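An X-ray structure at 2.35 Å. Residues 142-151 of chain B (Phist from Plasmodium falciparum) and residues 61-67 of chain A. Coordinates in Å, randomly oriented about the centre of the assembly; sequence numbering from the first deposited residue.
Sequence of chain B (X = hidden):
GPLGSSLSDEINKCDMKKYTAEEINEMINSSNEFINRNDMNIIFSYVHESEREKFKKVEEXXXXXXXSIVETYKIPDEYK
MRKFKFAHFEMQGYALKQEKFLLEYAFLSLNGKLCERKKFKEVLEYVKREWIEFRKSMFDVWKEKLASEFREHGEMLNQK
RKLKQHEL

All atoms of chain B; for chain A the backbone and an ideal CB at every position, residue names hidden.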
# COMPACT_ATOMS: atom_id res chain seq x y z
N TRP B 142 12.79 -12.24 -0.58
CA TRP B 142 13.58 -11.26 -1.31
C TRP B 142 15.04 -11.60 -1.33
O TRP B 142 15.69 -11.34 -2.35
CB TRP B 142 13.28 -9.86 -0.78
CG TRP B 142 11.85 -9.56 -1.07
CD1 TRP B 142 10.76 -9.92 -0.33
CD2 TRP B 142 11.34 -9.13 -2.33
NE1 TRP B 142 9.60 -9.67 -1.02
CE2 TRP B 142 9.93 -9.20 -2.26
CE3 TRP B 142 11.94 -8.67 -3.51
CZ2 TRP B 142 9.12 -8.80 -3.32
CZ3 TRP B 142 11.13 -8.24 -4.55
CH2 TRP B 142 9.74 -8.35 -4.47
N LYS B 143 15.56 -12.31 -0.30
CA LYS B 143 16.95 -12.75 -0.34
C LYS B 143 17.12 -13.71 -1.52
O LYS B 143 18.09 -13.60 -2.26
CB LYS B 143 17.34 -13.42 0.98
CG LYS B 143 18.83 -13.52 1.23
CD LYS B 143 19.12 -14.33 2.48
CE LYS B 143 20.19 -15.36 2.22
NZ LYS B 143 20.79 -15.88 3.47
N GLU B 144 16.13 -14.59 -1.75
CA GLU B 144 16.19 -15.57 -2.85
C GLU B 144 15.92 -14.93 -4.20
O GLU B 144 16.58 -15.27 -5.17
CB GLU B 144 15.22 -16.73 -2.61
CG GLU B 144 15.62 -17.63 -1.45
CD GLU B 144 17.00 -18.27 -1.51
OE1 GLU B 144 17.47 -18.58 -2.63
OE2 GLU B 144 17.62 -18.42 -0.44
N LYS B 145 14.96 -14.00 -4.29
CA LYS B 145 14.63 -13.33 -5.54
C LYS B 145 15.85 -12.56 -6.07
O LYS B 145 16.23 -12.74 -7.23
CB LYS B 145 13.43 -12.38 -5.38
CG LYS B 145 12.91 -11.90 -6.73
CD LYS B 145 11.65 -11.05 -6.63
CE LYS B 145 11.46 -10.05 -7.75
NZ LYS B 145 11.39 -10.70 -9.07
N LEU B 146 16.49 -11.76 -5.21
CA LEU B 146 17.64 -10.95 -5.59
C LEU B 146 18.89 -11.77 -5.76
O LEU B 146 19.67 -11.47 -6.67
CB LEU B 146 17.85 -9.83 -4.59
CG LEU B 146 16.77 -8.74 -4.58
CD1 LEU B 146 16.78 -7.97 -3.27
CD2 LEU B 146 16.97 -7.76 -5.72
N ALA B 147 19.07 -12.84 -4.97
CA ALA B 147 20.26 -13.69 -5.14
C ALA B 147 20.28 -14.32 -6.51
O ALA B 147 21.31 -14.26 -7.18
CB ALA B 147 20.33 -14.76 -4.06
N SER B 148 19.15 -14.89 -6.95
CA SER B 148 19.06 -15.55 -8.25
C SER B 148 19.26 -14.56 -9.39
O SER B 148 20.02 -14.84 -10.30
CB SER B 148 17.74 -16.29 -8.40
OG SER B 148 16.67 -15.43 -8.05
N GLU B 149 18.64 -13.38 -9.29
CA GLU B 149 18.72 -12.31 -10.27
C GLU B 149 20.18 -11.77 -10.41
O GLU B 149 20.67 -11.59 -11.53
CB GLU B 149 17.72 -11.19 -9.88
CG GLU B 149 17.67 -10.04 -10.88
CD GLU B 149 16.96 -8.77 -10.48
OE1 GLU B 149 17.22 -8.25 -9.37
OE2 GLU B 149 16.26 -8.21 -11.35
N PHE B 150 20.86 -11.55 -9.28
CA PHE B 150 22.23 -11.05 -9.28
C PHE B 150 23.23 -12.11 -9.70
O PHE B 150 24.14 -11.81 -10.48
CB PHE B 150 22.58 -10.48 -7.90
CG PHE B 150 22.10 -9.05 -7.74
CD1 PHE B 150 20.74 -8.76 -7.60
CD2 PHE B 150 23.01 -8.00 -7.72
CE1 PHE B 150 20.30 -7.45 -7.45
CE2 PHE B 150 22.57 -6.68 -7.57
CZ PHE B 150 21.22 -6.41 -7.44
N ARG B 151 23.06 -13.37 -9.22
CA ARG B 151 23.96 -14.49 -9.54
C ARG B 151 23.90 -14.76 -11.05
O ARG B 151 24.94 -14.92 -11.67
CB ARG B 151 23.58 -15.73 -8.71
CG ARG B 151 24.63 -16.81 -8.57
CD ARG B 151 24.74 -17.42 -7.18
NE ARG B 151 23.46 -17.71 -6.52
CZ ARG B 151 23.24 -17.51 -5.22
NH1 ARG B 151 24.20 -17.00 -4.45
NH2 ARG B 151 22.06 -17.79 -4.69
N UNK A 61 19.70 -6.01 5.72
CA UNK A 61 20.22 -7.36 5.82
C UNK A 61 20.19 -8.07 4.45
O UNK A 61 21.17 -8.73 4.09
CB UNK A 61 19.42 -8.15 6.85
N UNK A 62 19.11 -7.87 3.67
CA UNK A 62 19.02 -8.48 2.34
C UNK A 62 20.10 -7.89 1.45
O UNK A 62 20.84 -8.64 0.80
CB UNK A 62 17.64 -8.27 1.72
N UNK A 63 20.19 -6.55 1.43
CA UNK A 63 21.11 -5.79 0.60
C UNK A 63 22.56 -6.09 0.97
O UNK A 63 23.37 -6.16 0.06
CB UNK A 63 20.83 -4.29 0.73
N UNK A 64 22.87 -6.32 2.25
CA UNK A 64 24.21 -6.69 2.71
C UNK A 64 24.58 -8.06 2.14
O UNK A 64 25.70 -8.27 1.66
CB UNK A 64 24.28 -6.70 4.24
N UNK A 65 23.63 -8.98 2.17
CA UNK A 65 23.83 -10.33 1.63
C UNK A 65 24.09 -10.26 0.09
O UNK A 65 24.99 -10.92 -0.40
CB UNK A 65 22.61 -11.20 1.93
N UNK A 66 23.29 -9.46 -0.65
CA UNK A 66 23.43 -9.34 -2.10
C UNK A 66 24.78 -8.66 -2.45
O UNK A 66 25.34 -8.93 -3.50
CB UNK A 66 22.26 -8.55 -2.68
N UNK A 67 25.33 -7.86 -1.52
CA UNK A 67 26.62 -7.21 -1.70
C UNK A 67 27.73 -8.24 -1.88
O UNK A 67 28.62 -8.02 -2.70
CB UNK A 67 26.93 -6.30 -0.51

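Both stretches are helical, and their axes run in nearly the same direction, at 26° to each other and 9.7 Å apart at closest approach. At that spacing side chains of moderate size can fill the gap, and chain B lines it with Trp B142, Lys B143, Leu B146, Ala B147 and Phe B150. Phi and psi are helical at all seven positions; mid-helix, proline lacks the amide hydrogen and glycine is too flexible to be favoured. Beyond that, the angles do not discriminate, and direction and surroundings must guide the choice.

Position 61 has nothing of this part of chain B within 5.5 Å of its ideal CB. Almost any helix-compatible side chain would do, a polar one readily. It is Asn A61, which makes no contact with the chain B stretch.

Position 62 points toward chain B. Its ideal CB lies 5.0 Å from Lys B143 N and 5.1 Å from Leu B146 CD1, with the CB of Trp B142 also nearby. The apolar surface of Trp B142 CB and Leu B146 CD1 makes the site a greasy hollow, suited to leucine, isoleucine, valine or methionine. Ile A62 occupies it, and its two branches separate: CD1 reaches Trp B142 CB at 3.8 Å, whereas CG2 packs 3.7 Å from Leu B146 CD1.

The CA-to-CB bond of position 63 points away, and its ideal CB has no near neighbour in the chain B stretch. A short residue would make no contact, but a long or aromatic one could bring its end within contact of Leu B146. The residue is Phe A63, with chi1 in m; the edge of its ring meets the leucine, CE1 lying 4.1 Å from Leu B146 CD1.

Position 64 is out of reach, and a polar or charged residue is reasonable. Lys A64 makes no contact with the chain B stretch.

Position 65 points toward chain B, 4.5 Å from Lys B143 CG at its ideal CB. The long lysine offers both a methylene chain and a positive charge, so an acidic residue or an aromatic one could suit. Phe A65 takes the aromatic solution. Lys B143 CE sits over the ring face, 3.5 Å from the centroid of Phe A65, a CH-pi contact, and NZ of the same lysine lies 4.1 Å from that centroid in a cation-pi interaction. The ring edge meets Ala B147, whose CB is 4.1 Å from Phe A65 CE2.

Position 66 faces a groove between Leu B146, Ala B147 and Phe B150; its ideal CB is 5.0 Å from Leu B146 CB and 5.1 Å from Phe B150 CG. The small alanine leaves room for a branched aliphatic residue or methionine. Ile A66 has the largest covered area of these seven residues. Its CD1 approaches Ala B147 N at 3.4 Å and Leu B146 CB at 3.6 Å, while CG2 lies over the Phe B150 ring, 3.5 Å from its centroid, another CH-pi contact.

Position 67 points away, so polar residues fit. The side-chain OE1 and NE2 of Gln A67 are hydrogen-bonded elsewhere in the structure.

Chain A, residues 61-67: NIFKFIQ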
# COMPACT_ATOMS: atom_id res chain seq x y z
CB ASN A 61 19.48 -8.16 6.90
CG ASN A 61 19.73 -7.65 8.31
OD1 ASN A 61 20.69 -6.92 8.58
ND2 ASN A 61 18.86 -8.00 9.26
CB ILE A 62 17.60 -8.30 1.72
CG1 ILE A 62 16.51 -9.02 2.57
CG2 ILE A 62 17.58 -8.80 0.25
CD1 ILE A 62 15.06 -8.49 2.34
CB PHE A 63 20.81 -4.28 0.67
CG PHE A 63 19.48 -3.89 0.05
CD1 PHE A 63 18.90 -4.67 -0.95
CD2 PHE A 63 18.84 -2.71 0.41
CE1 PHE A 63 17.67 -4.31 -1.53
CE2 PHE A 63 17.60 -2.36 -0.16
CZ PHE A 63 17.04 -3.16 -1.12
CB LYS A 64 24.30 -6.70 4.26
CG LYS A 64 25.73 -6.93 4.77
CD LYS A 64 26.06 -6.12 6.01
CE LYS A 64 26.95 -4.91 5.77
NZ LYS A 64 27.78 -4.60 6.97
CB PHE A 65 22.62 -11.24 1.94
CG PHE A 65 22.76 -12.61 1.30
CD1 PHE A 65 23.59 -13.58 1.87
CD2 PHE A 65 22.13 -12.90 0.09
CE1 PHE A 65 23.77 -14.82 1.24
CE2 PHE A 65 22.33 -14.15 -0.54
CZ PHE A 65 23.15 -15.10 0.04
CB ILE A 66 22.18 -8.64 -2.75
CG1 ILE A 66 20.85 -9.36 -2.39
CG2 ILE A 66 22.31 -8.48 -4.27
CD1 ILE A 66 20.74 -10.87 -2.73
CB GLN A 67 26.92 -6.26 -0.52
CG GLN A 67 28.19 -5.39 -0.68
CD GLN A 67 28.21 -4.57 -1.95
OE1 GLN A 67 27.19 -4.06 -2.38
NE2 GLN A 67 29.37 -4.43 -2.57
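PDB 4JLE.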